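Side-chain contacts in pyridine synthase TbtD (Thermobispora bispora, PDB 5WA4), which catalyses the [4+2] aza-cycloaddition that builds the pyridine ring in biosynthesis of the thiopeptide antibiotic thiomuracin: residues F169-A174 with L323-L328; V173-A178 with R315-C320; L155-S160 with P165-D170; A145-S150 with V250-P255; R207-W212 with V338-A343. One frame throughout, in Å; residues are numbered along the deposited sequence.

Contact 1. Residues F169-A174 with L323-L328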
# COMPACT_ATOMS: atom_id res chain seq x y z
N PHE E 169 -12.06 17.22 31.44
CA PHE E 169 -12.62 18.14 30.45
C PHE E 169 -11.97 19.51 30.61
O PHE E 169 -11.48 20.08 29.63
CB PHE E 169 -14.14 18.24 30.61
CG PHE E 169 -14.80 19.16 29.60
CD1 PHE E 169 -15.01 20.50 29.90
CD2 PHE E 169 -15.22 18.69 28.37
CE1 PHE E 169 -15.62 21.35 28.98
CE2 PHE E 169 -15.85 19.53 27.45
CZ PHE E 169 -16.05 20.86 27.76
N ASP E 170 -11.92 20.02 31.84
CA ASP E 170 -11.34 21.33 32.12
C ASP E 170 -9.87 21.41 31.64
O ASP E 170 -9.53 22.29 30.85
CB ASP E 170 -11.42 21.67 33.63
CG ASP E 170 -12.87 21.85 34.15
OD1 ASP E 170 -13.79 22.13 33.37
OD2 ASP E 170 -13.06 21.74 35.39
N LEU E 171 -9.03 20.48 32.11
CA LEU E 171 -7.61 20.49 31.74
C LEU E 171 -7.40 20.44 30.24
O LEU E 171 -6.68 21.27 29.68
CB LEU E 171 -6.87 19.33 32.40
CG LEU E 171 -6.85 19.44 33.92
CD1 LEU E 171 -6.00 18.33 34.56
CD2 LEU E 171 -6.42 20.83 34.35
N VAL E 172 -8.02 19.47 29.59
CA VAL E 172 -7.89 19.32 28.14
C VAL E 172 -8.28 20.59 27.39
O VAL E 172 -7.54 21.06 26.55
CB VAL E 172 -8.73 18.11 27.65
CG1 VAL E 172 -9.27 18.33 26.26
CG2 VAL E 172 -7.91 16.84 27.73
N VAL E 173 -9.43 21.16 27.72
CA VAL E 173 -9.88 22.39 27.08
C VAL E 173 -8.92 23.56 27.34
O VAL E 173 -8.65 24.36 26.45
CB VAL E 173 -11.30 22.80 27.57
CG1 VAL E 173 -11.73 24.13 26.99
CG2 VAL E 173 -12.32 21.73 27.23
N ALA E 174 -8.41 23.66 28.57
CA ALA E 174 -7.62 24.81 28.99
C ALA E 174 -6.27 24.86 28.26
O ALA E 174 -5.84 25.93 27.79
CB ALA E 174 -7.40 24.79 30.49
N LEU E 323 -1.10 12.58 29.43
CA LEU E 323 -0.31 11.68 30.27
C LEU E 323 -0.61 11.90 31.77
O LEU E 323 -0.50 10.96 32.59
CB LEU E 323 1.19 11.85 30.00
CG LEU E 323 1.88 11.21 28.77
CD1 LEU E 323 3.32 11.62 28.74
CD2 LEU E 323 1.82 9.69 28.80
N HIS E 324 -1.00 13.13 32.11
CA HIS E 324 -1.43 13.50 33.46
C HIS E 324 -2.75 12.79 33.77
O HIS E 324 -2.86 12.11 34.78
CB HIS E 324 -1.60 15.02 33.54
CG HIS E 324 -2.01 15.55 34.88
ND1 HIS E 324 -1.31 15.29 36.04
CD2 HIS E 324 -3.03 16.38 35.24
CE1 HIS E 324 -1.88 15.93 37.05
NE2 HIS E 324 -2.92 16.61 36.59
N LEU E 325 -3.74 12.96 32.90
CA LEU E 325 -5.05 12.36 33.08
C LEU E 325 -4.93 10.83 33.27
O LEU E 325 -5.61 10.27 34.12
CB LEU E 325 -5.97 12.67 31.89
CG LEU E 325 -6.10 14.14 31.51
CD1 LEU E 325 -6.97 14.34 30.28
CD2 LEU E 325 -6.60 14.99 32.67
N THR E 326 -4.06 10.17 32.53
CA THR E 326 -3.82 8.75 32.79
C THR E 326 -3.28 8.56 34.22
O THR E 326 -3.55 7.55 34.88
CB THR E 326 -2.86 8.10 31.73
OG1 THR E 326 -3.60 7.75 30.57
CG2 THR E 326 -2.17 6.84 32.28
N ARG E 327 -2.55 9.55 34.72
CA ARG E 327 -2.01 9.44 36.08
C ARG E 327 -3.12 9.66 37.12
O ARG E 327 -3.01 9.22 38.27
CB ARG E 327 -0.89 10.45 36.28
CG ARG E 327 0.13 10.09 37.31
CD ARG E 327 1.13 11.22 37.38
NE ARG E 327 2.05 11.11 38.50
CZ ARG E 327 2.67 12.16 39.04
NH1 ARG E 327 2.45 13.37 38.54
NH2 ARG E 327 3.50 12.00 40.06
N LEU E 328 -4.19 10.34 36.70
CA LEU E 328 -5.35 10.59 37.56
C LEU E 328 -6.30 9.38 37.62
O LEU E 328 -7.17 9.32 38.49
CB LEU E 328 -6.14 11.81 37.08
CG LEU E 328 -5.44 13.17 37.02
CD1 LEU E 328 -6.42 14.27 36.65
CD2 LEU E 328 -4.75 13.50 38.33
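L171 and V172 carry the 169-174 side of this contact, meeting H324 and L325 across two almost antiparallel helices, whose local axes over these residues pass 11.0 Å apart at 172°. In chain order L171 comes first and is the central residue. Its CG stands anti to the carbonyl carbon (chi1 -64°) and the CD1 methyl reaches across to the edge of the H324 imidazole, near the ring plane, with L171 CD1 3.6 Å from H324 CD2. The same methyl lies 3.9 Å from L325 CD2; the two leucines slide past each other in opposite directions. One residue on, V172 offers CG2 to the other L325 branch, CD1, at 3.7 Å, the two side chains crossing at about a right angle. L325 thus splits its methyls between two successive residues. On the far helix, H324 holds its ring anti to the backbone N (chi1 -178°); L328 CG covers part of one ring face and the imidazole stacks with W249 of helix 244-265, which also touches L171. All four touching residues are buried, and the contact is wholly apolar apart from the imidazole: antiparallel helix packing in the core of the all-helical part of a lantibiotic dehydratase C-terminal-type fold.

Contact 2. Residues V173-A178 with R315-C320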
# COMPACT_ATOMS: atom_id res chain seq x y z
N VAL E 173 -9.43 21.16 27.72
CA VAL E 173 -9.88 22.39 27.08
C VAL E 173 -8.92 23.56 27.34
O VAL E 173 -8.65 24.36 26.45
CB VAL E 173 -11.30 22.80 27.57
CG1 VAL E 173 -11.73 24.13 26.99
CG2 VAL E 173 -12.32 21.73 27.23
N ALA E 174 -8.41 23.66 28.57
CA ALA E 174 -7.62 24.81 28.99
C ALA E 174 -6.27 24.86 28.26
O ALA E 174 -5.84 25.93 27.79
CB ALA E 174 -7.40 24.79 30.49
N THR E 175 -5.63 23.70 28.17
CA THR E 175 -4.39 23.56 27.42
C THR E 175 -4.56 23.95 25.94
O THR E 175 -3.70 24.66 25.38
CB THR E 175 -3.86 22.13 27.55
OG1 THR E 175 -3.66 21.84 28.93
CG2 THR E 175 -2.54 21.97 26.82
N ALA E 176 -5.64 23.51 25.30
CA ALA E 176 -5.81 23.82 23.88
C ALA E 176 -6.11 25.29 23.68
O ALA E 176 -5.84 25.83 22.61
CB ALA E 176 -6.90 23.00 23.26
N HIS E 177 -6.69 25.94 24.69
CA HIS E 177 -7.05 27.35 24.51
C HIS E 177 -5.84 28.24 24.79
O HIS E 177 -5.52 29.15 24.01
CB HIS E 177 -8.22 27.77 25.41
CG HIS E 177 -8.78 29.11 25.06
ND1 HIS E 177 -9.09 29.47 23.77
CD2 HIS E 177 -9.02 30.20 25.83
CE1 HIS E 177 -9.54 30.72 23.76
NE2 HIS E 177 -9.50 31.18 24.99
N ALA E 178 -5.16 27.96 25.89
CA ALA E 178 -4.09 28.80 26.37
C ALA E 178 -2.78 28.55 25.63
O ALA E 178 -2.12 29.49 25.19
CB ALA E 178 -3.90 28.60 27.87
N ARG E 315 1.92 20.20 20.63
CA ARG E 315 1.65 18.77 20.69
C ARG E 315 2.35 18.09 21.87
O ARG E 315 1.81 17.15 22.45
CB ARG E 315 2.00 18.02 19.37
CG ARG E 315 1.41 18.58 18.03
CD ARG E 315 0.87 17.38 17.14
NE ARG E 315 -0.53 17.08 17.50
CZ ARG E 315 -1.60 17.25 16.71
NH1 ARG E 315 -1.48 17.58 15.43
NH2 ARG E 315 -2.81 16.98 17.20
N LEU E 316 3.52 18.56 22.28
CA LEU E 316 4.18 17.90 23.40
C LEU E 316 3.40 18.18 24.69
O LEU E 316 3.35 17.35 25.62
CB LEU E 316 5.63 18.35 23.55
CG LEU E 316 6.38 17.61 24.66
CD1 LEU E 316 7.68 17.00 24.18
CD2 LEU E 316 6.63 18.55 25.82
N VAL E 317 2.79 19.35 24.74
CA VAL E 317 2.25 19.85 25.98
C VAL E 317 0.79 19.32 26.12
O VAL E 317 0.39 18.86 27.21
CB VAL E 317 2.40 21.40 26.03
CG1 VAL E 317 1.24 22.15 25.41
CG2 VAL E 317 2.72 21.85 27.40
N ILE E 318 0.02 19.30 25.04
CA ILE E 318 -1.27 18.61 25.08
C ILE E 318 -1.03 17.11 25.35
O ILE E 318 -1.84 16.47 26.02
CB ILE E 318 -2.09 18.79 23.78
CG1 ILE E 318 -3.54 18.35 23.99
CG2 ILE E 318 -1.54 17.97 22.67
CD1 ILE E 318 -4.43 19.46 24.57
N ASN E 319 0.08 16.56 24.88
CA ASN E 319 0.33 15.15 25.15
C ASN E 319 0.70 14.91 26.60
O ASN E 319 0.36 13.88 27.18
CB ASN E 319 1.40 14.60 24.23
CG ASN E 319 0.81 13.82 23.10
OD1 ASN E 319 0.50 14.37 22.04
ND2 ASN E 319 0.60 12.52 23.33
N CYS E 320 1.40 15.87 27.18
CA CYS E 320 1.73 15.79 28.59
C CYS E 320 0.42 15.85 29.42
O CYS E 320 0.28 15.19 30.44
CB CYS E 320 2.71 16.92 28.96
SG CYS E 320 4.48 16.53 28.57
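No flat side chain enters the interface that T175 and A176 make with V317 and I318, so across it there is no ring or amide face to cover and no edge to meet; the nearby flat group that matters is the W249 indole, whose NE1 is hydrogen-bonded to T175 OG1. The touching groups are methyls instead. T175 CG2, anti to the backbone N, lies 3.9 Å from I318 CD1 and 4.0 Å from V317 CG1, so that one methyl fits between two neighbouring residues of the other helix. The I318 CB bond does not aim at helix 164-178, but with CG1 anti to the backbone N (chi1 -166°) the chain turns CD1 over to T175 and to within 4.3 Å of A176 N. The T175 and I318 side chains cross at a slant. This is the close end of an antiparallel helix pair within the helical bundle: the local axes approach to 9.8 Å at 166°, and the CA atoms of T175 and I318 are 6.3 Å apart. A threonine and an alanine on helix 164-178 present only short side chains here. The T175 hydroxyl takes the branch other than the CG2 methyl and hydrogen-bonds to L171 O one turn earlier and, across to helix 307-328, to T321 OG1. L253 of helix 244-265 touches both T175 and V317, closing one flank.

Contact 3. Residues L155-S160 with P165-D170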
# COMPACT_ATOMS: atom_id res chain seq x y z
N LEU E 155 -7.22 14.30 42.79
CA LEU E 155 -7.66 13.07 43.42
C LEU E 155 -8.51 13.39 44.64
O LEU E 155 -9.50 12.72 44.88
CB LEU E 155 -6.47 12.18 43.82
CG LEU E 155 -5.71 11.63 42.60
CD1 LEU E 155 -4.93 10.35 42.89
CD2 LEU E 155 -6.63 11.42 41.40
N GLU E 156 -8.13 14.42 45.40
CA GLU E 156 -8.87 14.72 46.62
C GLU E 156 -10.27 15.22 46.24
O GLU E 156 -11.25 14.95 46.93
CB GLU E 156 -8.13 15.74 47.51
CG GLU E 156 -6.89 15.15 48.20
CD GLU E 156 -6.69 15.61 49.65
OE1 GLU E 156 -6.06 16.68 49.86
OE2 GLU E 156 -7.15 14.90 50.58
N ARG E 157 -10.36 15.89 45.10
CA ARG E 157 -11.67 16.22 44.57
C ARG E 157 -12.41 14.97 44.08
O ARG E 157 -13.64 14.94 44.03
CB ARG E 157 -11.53 17.23 43.44
CG ARG E 157 -11.49 18.66 43.92
CD ARG E 157 -11.42 19.60 42.77
NE ARG E 157 -12.50 19.35 41.82
CZ ARG E 157 -13.74 19.82 41.95
NH1 ARG E 157 -14.05 20.55 43.01
NH2 ARG E 157 -14.65 19.57 41.02
N VAL E 158 -11.67 13.93 43.74
CA VAL E 158 -12.29 12.71 43.26
C VAL E 158 -12.85 11.90 44.45
O VAL E 158 -13.96 11.36 44.38
CB VAL E 158 -11.28 11.89 42.42
CG1 VAL E 158 -11.42 10.37 42.66
CG2 VAL E 158 -11.38 12.29 40.93
N ARG E 159 -12.09 11.88 45.53
CA ARG E 159 -12.44 11.14 46.74
C ARG E 159 -13.77 11.63 47.36
O ARG E 159 -14.41 10.93 48.15
CB ARG E 159 -11.28 11.26 47.73
CG ARG E 159 -11.47 10.45 48.96
CD ARG E 159 -10.16 9.89 49.44
NE ARG E 159 -9.29 10.91 50.00
CZ ARG E 159 -8.20 10.62 50.70
NH1 ARG E 159 -7.86 9.34 50.92
NH2 ARG E 159 -7.44 11.61 51.19
N SER E 160 -14.18 12.83 46.98
CA SER E 160 -15.40 13.42 47.49
C SER E 160 -16.50 13.47 46.42
O SER E 160 -17.48 14.19 46.56
CB SER E 160 -15.12 14.83 48.05
OG SER E 160 -15.10 15.83 47.03
N PRO E 165 -13.95 12.66 34.89
CA PRO E 165 -14.06 13.19 33.53
C PRO E 165 -14.18 14.70 33.45
O PRO E 165 -13.75 15.27 32.46
CB PRO E 165 -15.33 12.52 33.00
CG PRO E 165 -15.31 11.21 33.65
CD PRO E 165 -14.80 11.48 35.06
N THR E 166 -14.76 15.32 34.47
CA THR E 166 -15.00 16.76 34.45
C THR E 166 -13.71 17.50 34.74
O THR E 166 -13.50 18.61 34.26
CB THR E 166 -16.10 17.19 35.47
OG1 THR E 166 -17.22 16.31 35.36
CG2 THR E 166 -16.57 18.64 35.22
N ILE E 167 -12.85 16.90 35.54
CA ILE E 167 -11.53 17.46 35.70
C ILE E 167 -10.79 17.39 34.36
O ILE E 167 -10.27 18.41 33.87
CB ILE E 167 -10.74 16.74 36.79
CG1 ILE E 167 -11.43 16.95 38.15
CG2 ILE E 167 -9.28 17.23 36.79
CD1 ILE E 167 -10.80 16.21 39.34
N ALA E 168 -10.81 16.22 33.74
CA ALA E 168 -10.18 16.03 32.44
C ALA E 168 -10.75 16.98 31.40
O ALA E 168 -10.01 17.51 30.57
CB ALA E 168 -10.33 14.62 31.98
N PHE E 169 -12.06 17.22 31.44
CA PHE E 169 -12.62 18.14 30.45
C PHE E 169 -11.97 19.51 30.61
O PHE E 169 -11.48 20.08 29.63
CB PHE E 169 -14.14 18.24 30.61
CG PHE E 169 -14.80 19.16 29.60
CD1 PHE E 169 -15.01 20.50 29.90
CD2 PHE E 169 -15.22 18.69 28.37
CE1 PHE E 169 -15.62 21.35 28.98
CE2 PHE E 169 -15.85 19.53 27.45
CZ PHE E 169 -16.05 20.86 27.76
N ASP E 170 -11.92 20.02 31.84
CA ASP E 170 -11.34 21.33 32.12
C ASP E 170 -9.87 21.41 31.64
O ASP E 170 -9.53 22.29 30.85
CB ASP E 170 -11.42 21.67 33.63
CG ASP E 170 -12.87 21.85 34.15
OD1 ASP E 170 -13.79 22.13 33.37
OD2 ASP E 170 -13.06 21.74 35.39
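R157 and I167 come nearest in the backbone, their CA atoms 9.0 Å apart, as the last turns of helix 135-159 face the first turns of helix 164-178 across the short connecting loop. The contact is narrow and depends on a single tip. I167 stretches toward the earlier helix, CG1 anti to the carbonyl carbon (chi1 -64°) and CD1 extended beyond it (chi2 177°), and its CD1 methyl settles between two consecutive side chains: I167 CD1 lies 4.3 Å from V158 CG2 and equally 4.3 Å from R157 CB. The same methyl also sits at the edge of the R157 guanidinium, near its plane, so the arginine meets it with its aliphatic root and with the rim of its charged end. Such a helix-loop-helix connection folds the chain back on itself, here with a buried isoleucine under an exposed arginine. D170 OD2 is 6.2 Å from R157 NH2, near enough that some attraction is possible, though the charged atoms do not touch; the D170 carboxylate pairs with R226. On the remote side of helix 135-159, R159 NH2 makes a weak salt bridge to E156 OE2 at 3.4 Å, the carboxylate oxygen lying in the guanidinium plane at its edge. R159 NH1 is further paired with D24 and D28 of helix 22-35, whose D23 touches V158. The bound leader peptide fragment also reaches these residues: R157 packs on an acidic side chain of the peptide, P165 and F169 pack on apolar ones, and T166 OG1 makes a weak hydrogen bond to its backbone.

Contact 4. Residues A145-S150 with V250-P255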
# COMPACT_ATOMS: atom_id res chain seq x y z
N ALA E 145 7.07 15.71 38.04
CA ALA E 145 7.36 16.32 39.33
C ALA E 145 6.61 17.64 39.53
O ALA E 145 5.99 17.88 40.56
CB ALA E 145 8.86 16.54 39.47
N ASP E 146 6.65 18.51 38.53
CA ASP E 146 6.06 19.82 38.69
C ASP E 146 4.54 19.73 38.82
O ASP E 146 3.92 20.63 39.40
CB ASP E 146 6.46 20.73 37.53
CG ASP E 146 7.96 20.94 37.45
OD1 ASP E 146 8.65 20.76 38.49
OD2 ASP E 146 8.47 21.28 36.36
N THR E 147 3.95 18.65 38.31
CA THR E 147 2.49 18.51 38.28
C THR E 147 1.91 17.61 39.39
O THR E 147 0.69 17.42 39.48
CB THR E 147 1.99 17.96 36.92
OG1 THR E 147 2.80 16.86 36.51
CG2 THR E 147 2.04 19.04 35.87
N THR E 148 2.77 17.08 40.25
CA THR E 148 2.30 16.25 41.35
C THR E 148 1.25 16.89 42.30
O THR E 148 0.26 16.24 42.66
CB THR E 148 3.47 15.79 42.16
OG1 THR E 148 4.21 14.84 41.38
CG2 THR E 148 3.00 15.14 43.42
N PRO E 149 1.45 18.17 42.70
CA PRO E 149 0.35 18.75 43.49
C PRO E 149 -0.93 18.92 42.69
O PRO E 149 -1.99 19.13 43.28
CB PRO E 149 0.90 20.12 43.94
CG PRO E 149 2.06 20.40 43.04
CD PRO E 149 2.63 19.05 42.68
N SER E 150 -0.84 18.86 41.37
CA SER E 150 -2.05 18.92 40.56
C SER E 150 -2.75 17.56 40.57
O SER E 150 -3.96 17.45 40.30
CB SER E 150 -1.74 19.35 39.12
OG SER E 150 -1.78 20.75 39.00
N VAL E 250 -2.53 25.79 33.46
CA VAL E 250 -1.93 26.59 32.40
C VAL E 250 -0.58 27.16 32.82
O VAL E 250 0.45 26.91 32.18
CB VAL E 250 -2.83 27.74 31.98
CG1 VAL E 250 -2.06 28.69 31.07
CG2 VAL E 250 -4.09 27.22 31.30
N ARG E 251 -0.57 27.87 33.94
CA ARG E 251 0.61 28.58 34.43
C ARG E 251 1.86 27.70 34.58
O ARG E 251 2.99 28.18 34.51
CB ARG E 251 0.27 29.24 35.77
CG ARG E 251 1.37 30.07 36.32
CD ARG E 251 1.15 30.39 37.75
NE ARG E 251 -0.25 30.61 37.99
CZ ARG E 251 -0.89 30.21 39.08
NH1 ARG E 251 -0.21 29.66 40.09
NH2 ARG E 251 -2.18 30.46 39.20
N ARG E 252 1.63 26.41 34.74
CA ARG E 252 2.65 25.41 35.04
C ARG E 252 3.09 24.71 33.75
O ARG E 252 4.10 24.01 33.71
CB ARG E 252 2.09 24.40 36.04
CG ARG E 252 3.02 23.31 36.52
CD ARG E 252 2.56 22.84 37.91
NE ARG E 252 3.31 23.47 39.01
CZ ARG E 252 2.93 23.46 40.29
NH1 ARG E 252 1.78 22.87 40.64
NH2 ARG E 252 3.68 24.04 41.22
N LEU E 253 2.29 24.89 32.71
CA LEU E 253 2.57 24.23 31.44
C LEU E 253 3.30 25.20 30.50
O LEU E 253 4.06 24.77 29.65
CB LEU E 253 1.28 23.74 30.77
CG LEU E 253 0.93 22.27 30.85
CD1 LEU E 253 -0.02 21.92 29.72
CD2 LEU E 253 2.17 21.44 30.79
N ARG E 254 3.06 26.51 30.67
CA ARG E 254 3.68 27.50 29.80
C ARG E 254 5.21 27.39 29.81
O ARG E 254 5.81 27.36 28.74
CB ARG E 254 3.24 28.92 30.17
CG ARG E 254 2.90 29.74 28.94
CD ARG E 254 2.39 31.13 29.28
NE ARG E 254 1.01 31.34 28.84
CZ ARG E 254 -0.02 31.49 29.67
NH1 ARG E 254 0.19 31.49 30.99
NH2 ARG E 254 -1.25 31.68 29.18
N PRO E 255 5.85 27.29 30.99
CA PRO E 255 7.28 27.01 30.92
C PRO E 255 7.57 25.75 30.11
O PRO E 255 8.41 25.82 29.23
CB PRO E 255 7.67 26.80 32.39
CG PRO E 255 6.68 27.54 33.13
CD PRO E 255 5.39 27.34 32.39
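R252 reaches across to D146 and P149, and the closely packed part of this contact is its side chain alone. Starting with CG anti to the backbone N (chi1 -178°), the arginine runs across to the kinked turn of helix 135-159 and bends at chi3, which lays its guanidinium against the backbone there. The D146 carbonyl oxygen lies over one face of that group, 2.9 Å from R252 NE, but it is badly placed for the N-H bonds and the pair is not a hydrogen bond. P149 CG approaches R252 NH1 obliquely at 3.5 Å. Beyond this the fit is looser: T147 CG2 stands 4.3 Å from R252 CD, and S150 OG lies at the guanidinium edge, 4.5 Å from R252 NH1. The open side is that of the exposed P149 and the partly exposed D146, whose carboxylate the arginine does not reach (D146 OD1 6.0 Å from R252 NE). Toward the interior, T147 is buried against W249, and its hydroxyl hydrogen-bonds to F143 O and Y144 O. A long, weak ion pair links R252 to E248. The local axes run nearly antiparallel (172°), 10.7 Å apart: a surface-lying helix pair of the helical bundle, bridged by one long arginine.

Contact 5. Residues R207-W212 with V338-A343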
# COMPACT_ATOMS: atom_id res chain seq x y z
N ARG E 207 -21.01 3.93 15.23
CA ARG E 207 -22.13 3.80 16.15
C ARG E 207 -21.80 4.46 17.49
O ARG E 207 -22.69 4.97 18.18
CB ARG E 207 -22.54 2.34 16.35
CG ARG E 207 -23.34 2.08 17.62
CD ARG E 207 -24.44 1.04 17.40
NE ARG E 207 -24.05 -0.00 16.46
CZ ARG E 207 -24.51 -0.10 15.20
NH1 ARG E 207 -25.38 0.78 14.74
NH2 ARG E 207 -24.09 -1.09 14.42
N LEU E 208 -20.53 4.46 17.87
CA LEU E 208 -20.17 5.07 19.14
C LEU E 208 -20.08 6.59 18.98
O LEU E 208 -20.24 7.34 19.95
CB LEU E 208 -18.86 4.49 19.67
CG LEU E 208 -18.43 4.95 21.06
CD1 LEU E 208 -19.36 4.39 22.11
CD2 LEU E 208 -16.99 4.52 21.31
N ARG E 209 -19.85 7.04 17.74
CA ARG E 209 -19.81 8.48 17.49
C ARG E 209 -21.16 9.07 17.80
O ARG E 209 -21.26 10.01 18.59
CB ARG E 209 -19.42 8.82 16.05
CG ARG E 209 -18.47 10.01 16.00
CD ARG E 209 -18.46 10.75 14.68
NE ARG E 209 -18.27 9.88 13.53
CZ ARG E 209 -17.10 9.37 13.17
NH1 ARG E 209 -16.03 9.63 13.89
NH2 ARG E 209 -17.00 8.60 12.09
N GLU E 210 -22.22 8.53 17.21
CA GLU E 210 -23.49 9.21 17.38
C GLU E 210 -24.01 8.99 18.77
O GLU E 210 -24.82 9.77 19.23
CB GLU E 210 -24.50 8.73 16.36
CG GLU E 210 -24.22 9.40 15.06
CD GLU E 210 -24.22 8.39 13.97
OE1 GLU E 210 -25.09 7.50 14.00
OE2 GLU E 210 -23.23 8.41 13.19
N LEU E 211 -23.54 7.94 19.44
CA LEU E 211 -23.86 7.80 20.85
C LEU E 211 -23.29 9.01 21.59
O LEU E 211 -23.94 9.56 22.49
CB LEU E 211 -23.29 6.50 21.40
CG LEU E 211 -24.17 5.25 21.29
CD1 LEU E 211 -23.34 4.01 21.66
CD2 LEU E 211 -25.44 5.38 22.17
N TRP E 212 -22.10 9.45 21.17
CA TRP E 212 -21.43 10.62 21.74
C TRP E 212 -22.06 11.92 21.22
O TRP E 212 -22.44 12.77 22.02
CB TRP E 212 -19.93 10.58 21.43
CG TRP E 212 -19.19 9.53 22.24
CD1 TRP E 212 -19.72 8.76 23.24
CD2 TRP E 212 -17.82 9.11 22.11
NE1 TRP E 212 -18.76 7.91 23.74
CE2 TRP E 212 -17.60 8.09 23.06
CE3 TRP E 212 -16.76 9.51 21.28
CZ2 TRP E 212 -16.36 7.47 23.22
CZ3 TRP E 212 -15.53 8.88 21.43
CH2 TRP E 212 -15.34 7.88 22.39
N VAL E 338 -14.07 12.47 26.53
CA VAL E 338 -13.86 13.87 26.93
C VAL E 338 -13.36 14.79 25.77
O VAL E 338 -13.90 15.88 25.57
CB VAL E 338 -12.91 13.94 28.12
CG1 VAL E 338 -12.35 15.33 28.28
CG2 VAL E 338 -13.64 13.50 29.38
N CYS E 339 -12.37 14.34 24.99
CA CYS E 339 -11.92 15.14 23.84
C CYS E 339 -13.05 15.28 22.84
O CYS E 339 -13.22 16.33 22.24
CB CYS E 339 -10.72 14.53 23.11
SG CYS E 339 -9.21 14.28 24.08
N HIS E 340 -13.81 14.22 22.64
CA HIS E 340 -14.85 14.31 21.65
C HIS E 340 -15.91 15.34 22.09
O HIS E 340 -16.40 16.14 21.27
CB HIS E 340 -15.49 12.95 21.40
CG HIS E 340 -16.54 12.98 20.34
ND1 HIS E 340 -16.26 12.71 19.02
CD2 HIS E 340 -17.85 13.30 20.40
CE1 HIS E 340 -17.37 12.83 18.31
NE2 HIS E 340 -18.35 13.20 19.12
N LEU E 341 -16.22 15.36 23.38
CA LEU E 341 -17.17 16.33 23.91
C LEU E 341 -16.61 17.75 23.90
O LEU E 341 -17.35 18.72 23.69
CB LEU E 341 -17.61 15.93 25.33
CG LEU E 341 -18.47 14.67 25.40
CD1 LEU E 341 -18.66 14.16 26.83
CD2 LEU E 341 -19.81 14.94 24.73
N ALA E 342 -15.30 17.91 24.11
CA ALA E 342 -14.72 19.25 24.03
C ALA E 342 -14.91 19.77 22.63
O ALA E 342 -15.37 20.90 22.45
CB ALA E 342 -13.28 19.26 24.40
N ALA E 343 -14.61 18.94 21.64
CA ALA E 343 -14.66 19.42 20.26
C ALA E 343 -16.09 19.75 19.80
O ALA E 343 -16.31 20.71 19.06
CB ALA E 343 -14.00 18.42 19.31
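W212 and H340 form the heart of this contact, set obliquely to each other: the indole six-membered ring and the imidazole have centroids 5.4 Å apart and planes at 52°. W212 CE3 sits over one face of the imidazole, 3.6 Å from H340 CG, while W212 CB comes equally near H340 CD2. The histidine reaches this place with its ring anti to the backbone N (chi1 -178°). R209 adds its aliphatic part, R209 CG approaching H340 CE1 at 3.8 Å and crossing it at about a right angle. L341 only grazes the backbone, its CD2 4.4 Å from W212 O. In the next shell, L208 O covers part of one face of the indole, L337 touches W212 and R213 touches H340. R209 bends at chi3 and sends its guanidinium away to E196 of the same chain and to E196 of the second subunit, where it also packs on that subunit's R209; these glutamates, both outside the two segments, probably fix the arginine. W212 and L341 touch apolar side chains of the bound leader peptide fragment. The 207-212 and 338-343 segments of helices 205-218 and 332-352 cross at -56°, a buried helix crossing between the subunit interface and the peptide-binding surface.

In the fold
From the N terminus, beyond the early strands, helix 135-159 opens contact 4 and then meets the next helix, 164-178, in contact 3, a short local turn lying wholly within the span of contact 4. Helix 164-178 goes on to open contacts 1 and 2, both completed by helix 307-328; contact 2, which shares V173 and A174 with contact 1, sits within it. Helix 205-218 opens contact 5 before helix 244-265 closes contact 4; contact 4 therefore crosses contacts 1, 2 and 5. Contact 5, closed last by helix 332-352, crosses contacts 1 and 2. Helix 164-178 is central: F169 meets V338 and A342, linking contacts 1, 3 and 5, while L253 joins contact 4 to contact 2.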